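Local coordinates for transcriptional regulator, AraC family (Pseudomonas putida, PDB 3GRA), which probably regulates transcription by sequence-specific DNA binding, this piece of it being the DJ-1/PfpI-like domain without the AraC-type DNA-binding part, at residues Leu85-Asp91 and Trp112-Ala117; Leu72-Cys78 and Met102-Leu107; Asp26-Ala31 and Val184-Leu188; Ala147-Leu151 and Gly163-Leu167; Thr42-Gly48 and Val60-Leu64. All coordinates share one frame; numbering follows the deposited sequence.

Contact 1 of 5, residues Leu85-Asp91 and Trp112-Ala117; sequences LKYPELD and WFLGRA. With MG (magnesium ion), chain E.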
# COMPACT_ATOMS: atom_id res chain seq x y z
N LEU A 85 1.88 -11.94 -16.15
CA LEU A 85 0.58 -12.43 -16.56
C LEU A 85 0.58 -13.94 -16.71
O LEU A 85 0.47 -14.48 -17.81
CB LEU A 85 0.18 -11.77 -17.88
CG LEU A 85 0.24 -10.25 -17.90
CD1 LEU A 85 -0.07 -9.73 -19.30
CD2 LEU A 85 -0.73 -9.67 -16.89
N LYS A 86 0.69 -14.64 -15.58
CA LYS A 86 0.72 -16.10 -15.59
C LYS A 86 -0.30 -16.62 -14.59
O LYS A 86 -1.50 -16.36 -14.73
CB LYS A 86 2.10 -16.58 -15.18
CG LYS A 86 2.46 -15.90 -13.87
CD LYS A 86 3.87 -16.38 -13.33
CE LYS A 86 4.55 -15.60 -12.11
NZ LYS A 86 5.84 -15.85 -11.43
N TYR A 87 0.16 -17.37 -13.60
CA TYR A 87 -0.72 -17.91 -12.58
C TYR A 87 -1.92 -18.63 -13.20
O TYR A 87 -3.07 -18.33 -12.86
CB TYR A 87 -1.21 -16.77 -11.69
CG TYR A 87 -0.10 -15.89 -11.14
CD1 TYR A 87 0.84 -16.40 -10.25
CD2 TYR A 87 -0.00 -14.56 -11.51
CE1 TYR A 87 1.85 -15.60 -9.72
CE2 TYR A 87 1.00 -13.74 -10.99
CZ TYR A 87 1.92 -14.27 -10.10
OH TYR A 87 2.91 -13.45 -9.57
N PRO A 88 -1.66 -19.59 -14.10
CA PRO A 88 -2.73 -20.36 -14.76
C PRO A 88 -3.75 -20.97 -13.82
O PRO A 88 -4.90 -21.18 -14.20
CB PRO A 88 -1.96 -21.43 -15.54
CG PRO A 88 -0.70 -21.58 -14.74
CD PRO A 88 -0.34 -20.15 -14.43
N GLU A 89 -3.34 -21.25 -12.59
CA GLU A 89 -4.24 -21.84 -11.61
C GLU A 89 -5.44 -20.96 -11.31
O GLU A 89 -6.52 -21.46 -10.94
CB GLU A 89 -3.48 -22.09 -10.30
CG GLU A 89 -2.86 -20.82 -9.75
CD GLU A 89 -1.92 -21.07 -8.61
OE1 GLU A 89 -2.34 -21.69 -7.61
OE2 GLU A 89 -0.75 -20.64 -8.71
N LEU A 90 -5.26 -19.65 -11.47
CA LEU A 90 -6.34 -18.70 -11.16
C LEU A 90 -7.58 -18.92 -11.99
O LEU A 90 -8.67 -18.59 -11.57
CB LEU A 90 -5.84 -17.27 -11.35
CG LEU A 90 -4.74 -16.82 -10.41
CD1 LEU A 90 -4.30 -15.40 -10.77
CD2 LEU A 90 -5.24 -16.88 -8.97
N ASP A 91 -7.42 -19.54 -13.16
CA ASP A 91 -8.58 -19.78 -14.03
C ASP A 91 -9.69 -20.64 -13.43
O ASP A 91 -10.82 -20.18 -13.39
CB ASP A 91 -8.16 -20.33 -15.37
CG ASP A 91 -7.45 -19.30 -16.22
OD1 ASP A 91 -7.40 -18.14 -15.79
OD2 ASP A 91 -6.94 -19.63 -17.32
N TRP A 112 -7.64 -8.52 -15.77
CA TRP A 112 -7.11 -9.34 -16.87
C TRP A 112 -7.31 -10.83 -16.49
O TRP A 112 -7.75 -11.64 -17.31
CB TRP A 112 -5.63 -9.06 -17.10
CG TRP A 112 -5.07 -9.80 -18.29
CD1 TRP A 112 -5.17 -9.43 -19.61
CD2 TRP A 112 -4.35 -11.04 -18.28
NE1 TRP A 112 -4.55 -10.36 -20.41
CE2 TRP A 112 -4.04 -11.36 -19.62
CE3 TRP A 112 -3.94 -11.91 -17.26
CZ2 TRP A 112 -3.33 -12.51 -19.97
CZ3 TRP A 112 -3.23 -13.05 -17.61
CH2 TRP A 112 -2.94 -13.34 -18.96
N PHE A 113 -7.01 -11.16 -15.24
CA PHE A 113 -7.12 -12.53 -14.73
C PHE A 113 -8.55 -13.01 -14.64
O PHE A 113 -8.86 -14.15 -14.95
CB PHE A 113 -6.43 -12.61 -13.36
CG PHE A 113 -4.94 -12.39 -13.43
CD1 PHE A 113 -4.09 -13.42 -13.82
CD2 PHE A 113 -4.38 -11.16 -13.10
CE1 PHE A 113 -2.71 -13.22 -13.87
CE2 PHE A 113 -3.01 -10.96 -13.16
CZ PHE A 113 -2.17 -11.99 -13.54
N LEU A 114 -9.45 -12.13 -14.20
CA LEU A 114 -10.86 -12.47 -14.14
C LEU A 114 -11.33 -12.67 -15.58
O LEU A 114 -12.20 -13.49 -15.85
CB LEU A 114 -11.65 -11.33 -13.49
CG LEU A 114 -11.62 -11.23 -11.96
CD1 LEU A 114 -10.22 -11.44 -11.43
CD2 LEU A 114 -12.17 -9.85 -11.56
N GLY A 115 -10.73 -11.92 -16.50
CA GLY A 115 -11.09 -12.04 -17.90
C GLY A 115 -10.72 -13.40 -18.48
O GLY A 115 -11.55 -14.07 -19.08
N ARG A 116 -9.46 -13.79 -18.28
CA ARG A 116 -8.97 -15.07 -18.77
C ARG A 116 -9.73 -16.24 -18.15
O ARG A 116 -9.93 -17.28 -18.78
CB ARG A 116 -7.48 -15.22 -18.45
CG ARG A 116 -6.82 -16.45 -19.06
CD ARG A 116 -5.38 -16.56 -18.59
NE ARG A 116 -5.32 -16.77 -17.15
CZ ARG A 116 -4.23 -16.70 -16.41
NH1 ARG A 116 -3.06 -16.42 -16.96
NH2 ARG A 116 -4.31 -16.92 -15.10
N ALA A 117 -10.15 -16.06 -16.90
CA ALA A 117 -10.89 -17.10 -16.19
C ALA A 117 -12.31 -17.28 -16.75
O ALA A 117 -12.97 -18.28 -16.50
CB ALA A 117 -10.96 -16.77 -14.70
MG MG E . -6.01 -20.83 -18.72
O HOH W 1 -4.79 -21.80 -17.36
O HOH W 2 -5.36 -22.93 -19.69
O HOH W 3 -4.28 -19.87 -19.05
O HOH W 4 -6.67 -20.06 -20.50
O HOH W 5 -7.70 -22.17 -18.35
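Arg-116 and Asp-91 form a salt bridge whose carboxylate also holds a metal: Arg-116 NE donates to the syn side of Asp-91 OD1 at 2.8 Å, while Asp-91 OD2 binds a magnesium ion at 2.1 Å. Five waters complete the metal shell, and one of them donates to Pro-88 O. Carboxylate and guanidinium planes stand 74° apart, so the pair is not a flat two-pronged one. The far end of the guanidinium turns mainly to the backbone. NH1 and NH2 of Arg-116 converge end-on on Lys-86 O, at 2.7 and 2.9 Å, with that oxygen in the guanidinium plane, and NH2 adds weak bonds to Tyr-87 O and to Asp-91 OD1. The arginine chain is extended until it bends at chi3 (64°). Tyr-87 O also accepts from Leu-90 N, closing the type I turn that delivers Asp-91.

Behind this polar layer lies an aromatic one. Leu-85 CB sits over the six-membered ring of Trp-112, 3.9 Å from its centroid, a CH-pi contact. The Phe-113 ring brings CE1 to the edge of Tyr-87, 3.8 Å from CD2, and CD1 to within 3.6 Å of Leu-90 CD1. Tyr-87 OH is tied to Glu-14 N. The contact thus joins the loop entering helix 90-100 to helix 110-117, with Trp-112 against helix 132-138 and Phe-113 against Val-77 of strand 74-78.

Contact 2 of 5, residues Leu72-Cys78 and Met102-Leu107; sequences LDLLVVC and MALGGL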
# COMPACT_ATOMS: atom_id res chain seq x y z
N LEU A 72 -15.88 -16.84 1.97
CA LEU A 72 -15.70 -15.52 1.37
C LEU A 72 -16.89 -14.92 0.64
O LEU A 72 -17.65 -15.61 -0.03
CB LEU A 72 -14.51 -15.54 0.41
CG LEU A 72 -13.16 -15.00 0.88
CD1 LEU A 72 -12.79 -15.60 2.22
CD2 LEU A 72 -12.10 -15.31 -0.17
N ASP A 73 -17.03 -13.60 0.75
CA ASP A 73 -18.06 -12.87 0.03
C ASP A 73 -17.40 -12.26 -1.20
O ASP A 73 -18.05 -12.07 -2.23
CB ASP A 73 -18.64 -11.75 0.89
CG ASP A 73 -19.54 -12.28 1.99
OD1 ASP A 73 -20.52 -12.99 1.67
OD2 ASP A 73 -19.28 -11.97 3.16
N LEU A 74 -16.10 -11.98 -1.10
CA LEU A 74 -15.38 -11.37 -2.21
C LEU A 74 -13.89 -11.67 -2.25
O LEU A 74 -13.16 -11.44 -1.28
CB LEU A 74 -15.59 -9.85 -2.18
CG LEU A 74 -14.77 -8.96 -3.13
CD1 LEU A 74 -15.22 -9.16 -4.58
CD2 LEU A 74 -14.93 -7.51 -2.71
N LEU A 75 -13.44 -12.18 -3.39
CA LEU A 75 -12.04 -12.51 -3.61
C LEU A 75 -11.55 -11.52 -4.65
O LEU A 75 -12.06 -11.49 -5.77
CB LEU A 75 -11.91 -13.94 -4.15
CG LEU A 75 -10.51 -14.53 -4.32
CD1 LEU A 75 -9.76 -14.47 -2.99
CD2 LEU A 75 -10.62 -15.98 -4.78
N VAL A 76 -10.55 -10.73 -4.28
CA VAL A 76 -9.97 -9.73 -5.16
C VAL A 76 -8.55 -10.06 -5.62
O VAL A 76 -7.67 -10.39 -4.81
CB VAL A 76 -9.93 -8.36 -4.45
CG1 VAL A 76 -9.60 -7.26 -5.44
CG2 VAL A 76 -11.27 -8.09 -3.76
N VAL A 77 -8.32 -9.99 -6.93
CA VAL A 77 -7.01 -10.26 -7.49
C VAL A 77 -6.28 -8.93 -7.62
O VAL A 77 -6.73 -8.01 -8.36
CB VAL A 77 -7.08 -10.94 -8.87
CG1 VAL A 77 -5.65 -11.23 -9.36
CG2 VAL A 77 -7.88 -12.23 -8.80
N CYS A 78 -5.18 -8.81 -6.90
CA CYS A 78 -4.39 -7.60 -6.93
C CYS A 78 -3.14 -7.76 -7.78
O CYS A 78 -2.27 -8.60 -7.50
CB CYS A 78 -4.00 -7.19 -5.51
SG CYS A 78 -5.42 -7.02 -4.41
N MSE A 102 -19.67 -16.40 -5.19
CA MSE A 102 -18.82 -15.30 -4.74
C MSE A 102 -18.76 -14.11 -5.69
O MSE A 102 -18.91 -14.25 -6.90
CB MSE A 102 -17.38 -15.77 -4.54
CG MSE A 102 -17.11 -16.65 -3.35
SE MSE A 102 -15.33 -16.97 -3.19
CE MSE A 102 -14.76 -15.43 -3.10
N ALA A 103 -18.53 -12.93 -5.13
CA ALA A 103 -18.35 -11.74 -5.94
C ALA A 103 -16.84 -11.83 -6.20
O ALA A 103 -16.12 -12.42 -5.38
CB ALA A 103 -18.69 -10.48 -5.15
N LEU A 104 -16.38 -11.29 -7.31
CA LEU A 104 -14.95 -11.34 -7.64
C LEU A 104 -14.43 -9.97 -8.05
O LEU A 104 -15.19 -9.16 -8.59
CB LEU A 104 -14.68 -12.35 -8.76
CG LEU A 104 -15.03 -13.79 -8.42
CD1 LEU A 104 -14.78 -14.67 -9.65
CD2 LEU A 104 -14.20 -14.25 -7.23
N GLY A 105 -13.15 -9.72 -7.79
CA GLY A 105 -12.58 -8.42 -8.11
C GLY A 105 -11.14 -8.37 -8.59
O GLY A 105 -10.43 -9.39 -8.58
N GLY A 106 -10.71 -7.17 -8.99
CA GLY A 106 -9.35 -6.97 -9.48
C GLY A 106 -8.89 -5.52 -9.42
O GLY A 106 -9.63 -4.61 -9.80
N LEU A 107 -7.66 -5.31 -8.95
CA LEU A 107 -7.08 -3.97 -8.84
C LEU A 107 -5.91 -3.85 -9.82
O LEU A 107 -5.18 -4.82 -10.03
CB LEU A 107 -6.58 -3.69 -7.41
CG LEU A 107 -7.60 -3.95 -6.26
CD1 LEU A 107 -6.92 -3.66 -4.92
CD2 LEU A 107 -8.86 -3.07 -6.43
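Met-102, a selenomethionine, lays its side chain across Leu-72 and Leu-75 where two parallel strands begin to pair. From CB the chain leaves with CG anti to the carbonyl carbon (chi1 -73°), which brings CG to 3.5 Å from Leu-72 O. The selenium passes Leu-72 CB at 4.0 Å. A bend at chi3 then tucks CE inward, 3.5 Å from Leu-72 CB and a tight 3.4 Å from Leu-75 CB.

Beyond this side chain, strands 74-78 and 103-107 run as neighbours, their directions 21° apart, as the two strands of a beta-alpha-beta unit whose helix is 90-100. Five backbone bonds tie them, from Ala-103 N to Asp-73 O at one end to Leu-107 N and Val-77 O at the other. Straightest is Val-77 N to Gly-105 O, 2.7 Å with 176° at the hydrogen; that from Leu-75 N to Ala-103 O is weak. Opposite Val-76 and Val-77 lie two glycines, and Val-76 CG1 rests against the peptide between them, 3.7 Å from Gly-106 N. On the face of Leu-74, Val-76 and Cys-78, the Cys-78 sulfur touches Leu-107 CD1. Helix 161-176 packs on that face and helix 90-100 on the one bearing Leu-75 and Val-77. In this heart of the DJ-1/PfpI sheet, the polar bonds crossing between the two strands all join peptides, while the side chains that meet offer one another apolar surface.

Contact 3 of 5, residues Asp26-Ala31 and Val184-Leu188; sequences DVLVTA and VEEIL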
# COMPACT_ATOMS: atom_id res chain seq x y z
N ASP A 26 -7.50 0.58 3.52
CA ASP A 26 -7.76 1.72 4.37
C ASP A 26 -9.29 1.89 4.47
O ASP A 26 -9.85 1.97 5.57
CB ASP A 26 -7.12 2.97 3.77
CG ASP A 26 -6.50 3.86 4.81
OD1 ASP A 26 -6.66 3.57 6.02
OD2 ASP A 26 -5.84 4.85 4.43
N VAL A 27 -9.95 1.91 3.31
CA VAL A 27 -11.40 2.06 3.26
C VAL A 27 -12.13 1.03 4.12
O VAL A 27 -13.04 1.37 4.87
CB VAL A 27 -11.92 1.91 1.80
CG1 VAL A 27 -13.44 1.99 1.79
CG2 VAL A 27 -11.32 3.00 0.92
N LEU A 28 -11.73 -0.24 4.01
CA LEU A 28 -12.37 -1.30 4.78
C LEU A 28 -12.03 -1.23 6.27
O LEU A 28 -12.84 -1.60 7.12
CB LEU A 28 -11.98 -2.66 4.20
CG LEU A 28 -12.24 -2.84 2.70
CD1 LEU A 28 -11.78 -4.23 2.28
CD2 LEU A 28 -13.72 -2.65 2.37
N VAL A 29 -10.82 -0.78 6.61
CA VAL A 29 -10.46 -0.68 8.01
C VAL A 29 -11.18 0.54 8.60
O VAL A 29 -11.84 0.44 9.64
CB VAL A 29 -8.93 -0.54 8.19
CG1 VAL A 29 -8.59 -0.27 9.65
CG2 VAL A 29 -8.23 -1.81 7.73
N THR A 30 -11.06 1.68 7.92
CA THR A 30 -11.71 2.90 8.38
C THR A 30 -13.21 2.68 8.56
O THR A 30 -13.82 3.22 9.47
CB THR A 30 -11.48 4.05 7.37
OG1 THR A 30 -10.07 4.26 7.22
CG2 THR A 30 -12.13 5.34 7.85
N ALA A 31 -13.79 1.86 7.69
CA ALA A 31 -15.21 1.56 7.78
C ALA A 31 -15.47 0.94 9.14
O ALA A 31 -16.42 1.29 9.82
CB ALA A 31 -15.64 0.61 6.67
N VAL A 184 -16.49 7.61 5.96
CA VAL A 184 -15.18 7.00 5.71
C VAL A 184 -14.34 7.96 4.89
O VAL A 184 -13.16 8.20 5.19
CB VAL A 184 -15.32 5.69 4.92
CG1 VAL A 184 -13.96 5.17 4.51
CG2 VAL A 184 -16.07 4.65 5.75
N GLU A 185 -14.96 8.51 3.85
CA GLU A 185 -14.31 9.44 2.95
C GLU A 185 -13.78 10.69 3.67
O GLU A 185 -12.70 11.18 3.36
CB GLU A 185 -15.29 9.84 1.84
CG GLU A 185 -14.76 10.86 0.85
CD GLU A 185 -15.70 11.05 -0.33
OE1 GLU A 185 -15.46 11.96 -1.15
OE2 GLU A 185 -16.68 10.29 -0.43
N GLU A 186 -14.55 11.19 4.64
CA GLU A 186 -14.14 12.37 5.39
C GLU A 186 -12.80 12.16 6.08
O GLU A 186 -11.92 13.03 6.06
CB GLU A 186 -15.20 12.73 6.43
CG GLU A 186 -16.57 13.09 5.85
CD GLU A 186 -16.49 14.21 4.83
OE1 GLU A 186 -16.05 15.32 5.20
OE2 GLU A 186 -16.88 13.98 3.66
N ILE A 187 -12.64 10.99 6.69
CA ILE A 187 -11.41 10.65 7.39
C ILE A 187 -10.24 10.53 6.41
O ILE A 187 -9.28 11.30 6.48
CB ILE A 187 -11.58 9.32 8.15
CG1 ILE A 187 -12.81 9.41 9.07
CG2 ILE A 187 -10.32 9.02 8.94
CD1 ILE A 187 -13.11 8.13 9.83
N LEU A 188 -10.34 9.58 5.49
CA LEU A 188 -9.29 9.36 4.49
C LEU A 188 -8.96 10.64 3.74
O LEU A 188 -7.82 11.13 3.79
CB LEU A 188 -9.73 8.29 3.49
CG LEU A 188 -9.54 6.82 3.86
CD1 LEU A 188 -9.93 6.56 5.30
CD2 LEU A 188 -10.36 5.96 2.92
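Asp-26 O is gripped twice by Thr-30, by the backbone N at 2.7 Å and by the hydroxyl OG1 at 2.8 Å, the latter donating from above the carbonyl plane. The setting is a helix-helix packing, in which helix 18-34 of the DJ-1/PfpI-like domain meets helix 178-188 near the C-terminal end of the modelled chain, with their short axes 9.7 Å apart and crossing at 115°. Holding OG1 against its own helix fixes the rotation of Thr-30: the methyl CG2 stands anti to the backbone N and faces the partner helix. There CG2 meets Ile-187 CD1 at 3.6 Å and Val-184 CG1 at 3.8 Å, while the Ile-187 and Leu-188 side chains slide past that of Thr-30 in the opposite direction.

Val-184 straddles the next part of helix 18-34. Its CG1 lies near Val-27 O, and CG2 comes to 3.8 Å from Ala-31 CA. What binds the two helices across the interface is thus apolar, the polar grip staying within one of them.

Val-27 also leans on helix 161-176, so three helices meet here, and Leu-55 of the second subunit packs on Asp-26 and Val-29. In the whole protein the chain probably leads on from helix 178-188 toward the AraC-type DNA-binding part. The Leu-188 side chain crosses that of Val-27 at about a right angle, its CD2 3.7 Å from Val-27 CG2.

Contact 4 of 5, residues Ala147-Leu151 and Gly163-Leu167; sequences ASFTL and GAMEL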
# COMPACT_ATOMS: atom_id res chain seq x y z
N ALA A 147 -13.53 4.27 -17.46
CA ALA A 147 -13.39 4.93 -16.15
C ALA A 147 -12.50 4.09 -15.23
O ALA A 147 -12.36 2.88 -15.41
CB ALA A 147 -14.78 5.11 -15.51
N SER A 148 -11.93 4.72 -14.21
CA SER A 148 -10.99 4.03 -13.32
C SER A 148 -11.51 2.89 -12.42
O SER A 148 -10.71 2.10 -11.92
CB SER A 148 -10.25 5.08 -12.47
OG SER A 148 -11.12 5.65 -11.50
N PHE A 149 -12.81 2.82 -12.17
CA PHE A 149 -13.38 1.73 -11.37
C PHE A 149 -14.70 1.29 -11.97
O PHE A 149 -15.27 1.99 -12.78
CB PHE A 149 -13.58 2.12 -9.89
CG PHE A 149 -14.55 3.24 -9.67
CD1 PHE A 149 -15.75 3.03 -8.99
CD2 PHE A 149 -14.24 4.52 -10.10
CE1 PHE A 149 -16.63 4.08 -8.74
CE2 PHE A 149 -15.10 5.59 -9.86
CZ PHE A 149 -16.30 5.37 -9.17
N THR A 150 -15.16 0.11 -11.57
CA THR A 150 -16.39 -0.47 -12.10
C THR A 150 -17.10 -1.33 -11.05
O THR A 150 -16.50 -2.24 -10.48
CB THR A 150 -16.09 -1.36 -13.34
OG1 THR A 150 -15.58 -0.55 -14.40
CG2 THR A 150 -17.38 -2.09 -13.81
N LEU A 151 -18.37 -1.03 -10.82
CA LEU A 151 -19.19 -1.75 -9.86
C LEU A 151 -20.34 -2.34 -10.65
O LEU A 151 -21.40 -1.73 -10.77
CB LEU A 151 -19.72 -0.79 -8.81
CG LEU A 151 -18.65 0.06 -8.11
CD1 LEU A 151 -19.29 1.33 -7.59
CD2 LEU A 151 -17.98 -0.75 -6.99
N GLY A 163 -8.99 4.61 -8.36
CA GLY A 163 -10.11 3.79 -8.78
C GLY A 163 -10.41 2.75 -7.71
O GLY A 163 -11.57 2.41 -7.46
N ALA A 164 -9.35 2.25 -7.07
CA ALA A 164 -9.47 1.25 -6.02
C ALA A 164 -10.11 1.87 -4.77
O ALA A 164 -10.88 1.21 -4.08
CB ALA A 164 -8.10 0.67 -5.68
N MSE A 165 -9.78 3.12 -4.47
CA MSE A 165 -10.38 3.78 -3.30
C MSE A 165 -11.88 3.94 -3.57
O MSE A 165 -12.70 3.64 -2.71
CB MSE A 165 -9.74 5.15 -3.03
CG MSE A 165 -10.32 5.90 -1.80
SE MSE A 165 -9.65 7.60 -1.57
CE MSE A 165 -10.67 8.47 -2.75
N GLU A 166 -12.23 4.40 -4.77
CA GLU A 166 -13.64 4.58 -5.12
C GLU A 166 -14.36 3.23 -5.14
O GLU A 166 -15.51 3.12 -4.73
CB GLU A 166 -13.80 5.25 -6.49
CG GLU A 166 -13.35 6.71 -6.58
CD GLU A 166 -14.15 7.65 -5.68
OE1 GLU A 166 -15.33 7.35 -5.38
OE2 GLU A 166 -13.60 8.69 -5.28
N LEU A 167 -13.66 2.20 -5.63
CA LEU A 167 -14.25 0.87 -5.72
C LEU A 167 -14.70 0.37 -4.35
O LEU A 167 -15.82 -0.11 -4.21
CB LEU A 167 -13.26 -0.11 -6.35
CG LEU A 167 -13.80 -1.52 -6.65
CD1 LEU A 167 -14.82 -1.47 -7.78
CD2 LEU A 167 -12.64 -2.43 -7.04
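Ser-148 and Gly-163 mark the nearest backbone approach, CA to CA 4.6 Å, of strand 149-151 and helix 163-167, whose short axes lie 7.7 Å apart and run only 21° from parallel. The motif is a beta hairpin followed by a helix: strand 149-152 pairs antiparallel with strand 155-158 at one edge of the domain's main sheet, and the chain then returns along the sheet as helix 161-176. Gly-163 lacks a side chain, and Ser-148 OG comes to 3.4 Å from its CA.

Phe-149 and Leu-167 carry much of the rest. With CG between the backbone N and the carbonyl carbon (chi1 62°), the crowded position, the Phe-149 ring lies against the helix. Glu-166 CB sits almost exactly over its centre, 3.5 Å from the centroid and 6° off the normal, a clear CH-pi contact. Phe-149 CB also approaches Gly-163 O, which accepts the helical bond from Leu-167 N. Leu-167 meets the edge strand through CD1, which lies 3.3 Å from Thr-150 O and, tighter than usual, 3.3 Å from Leu-151 CD2.

Contact 5 of 5, residues Thr42-Gly48 and Val60-Leu64; sequences TPLSLDG and VATEL. With EDO (1,2-ethanediol), chain C.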
# COMPACT_ATOMS: atom_id res chain seq x y z
N THR A 42 -8.18 -10.59 4.58
CA THR A 42 -6.90 -11.27 4.72
C THR A 42 -6.04 -11.22 3.45
O THR A 42 -6.52 -11.49 2.35
CB THR A 42 -7.08 -12.76 5.05
OG1 THR A 42 -8.10 -12.91 6.04
CG2 THR A 42 -5.79 -13.34 5.58
N PRO A 43 -4.76 -10.86 3.59
CA PRO A 43 -3.91 -10.82 2.41
C PRO A 43 -3.57 -12.29 2.12
O PRO A 43 -3.25 -13.05 3.04
CB PRO A 43 -2.71 -10.00 2.86
CG PRO A 43 -2.62 -10.29 4.34
CD PRO A 43 -4.07 -10.34 4.78
N LEU A 44 -3.67 -12.69 0.85
CA LEU A 44 -3.39 -14.06 0.45
C LEU A 44 -2.30 -14.18 -0.63
O LEU A 44 -2.15 -13.31 -1.48
CB LEU A 44 -4.68 -14.73 -0.07
CG LEU A 44 -5.93 -14.90 0.80
CD1 LEU A 44 -7.00 -15.60 -0.04
CD2 LEU A 44 -5.64 -15.71 2.06
N SER A 45 -1.55 -15.27 -0.57
CA SER A 45 -0.48 -15.55 -1.53
C SER A 45 -0.70 -16.91 -2.14
O SER A 45 -1.07 -17.86 -1.44
CB SER A 45 0.88 -15.55 -0.84
OG SER A 45 1.86 -16.18 -1.67
N LEU A 46 -0.48 -17.01 -3.44
CA LEU A 46 -0.64 -18.28 -4.14
C LEU A 46 0.46 -19.24 -3.73
O LEU A 46 0.21 -20.43 -3.54
CB LEU A 46 -0.63 -18.04 -5.65
CG LEU A 46 -1.81 -17.19 -6.13
CD1 LEU A 46 -1.81 -17.06 -7.63
CD2 LEU A 46 -3.12 -17.83 -5.65
N ASP A 47 1.69 -18.74 -3.60
CA ASP A 47 2.78 -19.59 -3.16
C ASP A 47 3.70 -18.85 -2.20
O ASP A 47 4.49 -18.00 -2.60
CB ASP A 47 3.59 -20.14 -4.35
CG ASP A 47 4.41 -19.08 -5.05
OD1 ASP A 47 3.90 -18.45 -6.01
OD2 ASP A 47 5.58 -18.87 -4.65
N GLY A 48 3.58 -19.18 -0.91
CA GLY A 48 4.41 -18.54 0.09
C GLY A 48 3.64 -17.75 1.15
O GLY A 48 2.41 -17.63 1.10
N VAL A 60 3.49 -9.80 4.67
CA VAL A 60 3.22 -11.15 5.13
C VAL A 60 1.79 -11.46 4.69
O VAL A 60 0.90 -10.61 4.77
CB VAL A 60 3.35 -11.27 6.67
CG1 VAL A 60 3.03 -12.71 7.10
CG2 VAL A 60 4.77 -10.88 7.11
N ALA A 61 1.58 -12.68 4.20
CA ALA A 61 0.27 -13.09 3.74
C ALA A 61 0.04 -14.56 4.04
O ALA A 61 0.99 -15.31 4.25
CB ALA A 61 0.15 -12.85 2.24
N THR A 62 -1.22 -14.95 4.08
CA THR A 62 -1.57 -16.34 4.33
C THR A 62 -1.51 -17.07 2.99
O THR A 62 -1.88 -16.53 1.95
CB THR A 62 -3.01 -16.48 4.87
OG1 THR A 62 -3.13 -15.79 6.12
CG2 THR A 62 -3.37 -17.95 5.07
N GLU A 63 -1.01 -18.30 3.02
CA GLU A 63 -0.95 -19.09 1.80
C GLU A 63 -2.39 -19.47 1.50
O GLU A 63 -3.10 -20.01 2.35
CB GLU A 63 -0.08 -20.33 2.00
CG GLU A 63 -0.03 -21.26 0.79
CD GLU A 63 1.35 -21.83 0.53
OE1 GLU A 63 2.06 -22.16 1.50
OE2 GLU A 63 1.74 -21.96 -0.66
N LEU A 64 -2.82 -19.18 0.28
CA LEU A 64 -4.19 -19.46 -0.12
C LEU A 64 -4.54 -20.94 0.00
O LEU A 64 -3.75 -21.82 -0.36
CB LEU A 64 -4.43 -18.97 -1.55
CG LEU A 64 -5.88 -18.88 -2.01
CD1 LEU A 64 -6.02 -17.75 -3.03
CD2 LEU A 64 -6.32 -20.21 -2.61
C1 EDO C . 1.43 -14.72 -6.09
O1 EDO C . 0.49 -14.65 -5.02
C2 EDO C . 2.88 -14.69 -5.53
O2 EDO C . 2.88 -14.60 -4.08
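Glu-63 turns back toward Gly-48, and that reach is the odd feature here: its OE2 takes a weak bond from Gly-48 N at 3.3 Å, joining a side chain of one strand to the turn that ends the other. Gly-48 adopts a positive phi (119°) at that turn. Glu-63 gets there with CG anti to the backbone N (chi1 176°) and a bend at chi2.

The rest is regular parallel pairing. Thr-62 N donates to Pro-43 O at 3.0 Å, Ser-45 N to Thr-62 O at 2.8 Å, and Leu-64 N to Ser-45 O at 2.8 Å. On the side facing Ile-11 and Leu-69, Leu-64 CD1 touches both Leu-44 CD1 (3.8 Å) and Leu-46 CD2 (3.9 Å). Ala-61 sets its methyl against Pro-43 O.

Strand 62-63 is the outermost strand of the main sheet within this chain, and the dimer lies close by: Val-60 makes backbone hydrogen bonds with the second subunit, whose Leu-57 packs on Pro-43.

A 1,2-ethanediol, probably from the crystallisation liquor, binds at the end of strand 39-45. Leu-46 N donates to the diol O1 at 3.0 Å, nearly straight at 176°. The diol O2 is hydrogen-bonded to Ser-45 OG, and Leu-12 O is a further partner of the molecule. Where the strand pairing stops, then, a peptide N-H and a hydroxyl remain able to bind a small diol.

Contact 2 lies at the core, about 5 Å from the centre of the chain, and contacts 1, 4 and 5 touch it. Contact 1 leans on it through Leu-114 CD1, 3.6 Å from Val-77 CG2, and contact 4 through Leu-167 CD2, 3.9 Å from Leu-107 CD2. Contact 5, at the far edge of the same sheet from contact 4, meets contact 1 where Leu-46 CD1 lies 3.7 Å from Leu-90 CD2. The magnesium belongs to contact 1; the side chains of Leu-46 and Val-77 lie about 12 and 13 Å from it. Contact 3 joins through contact 4, Val-27 CG2 lying 3.9 Å from Met-165 O, and touches the second subunit, as contact 5 does.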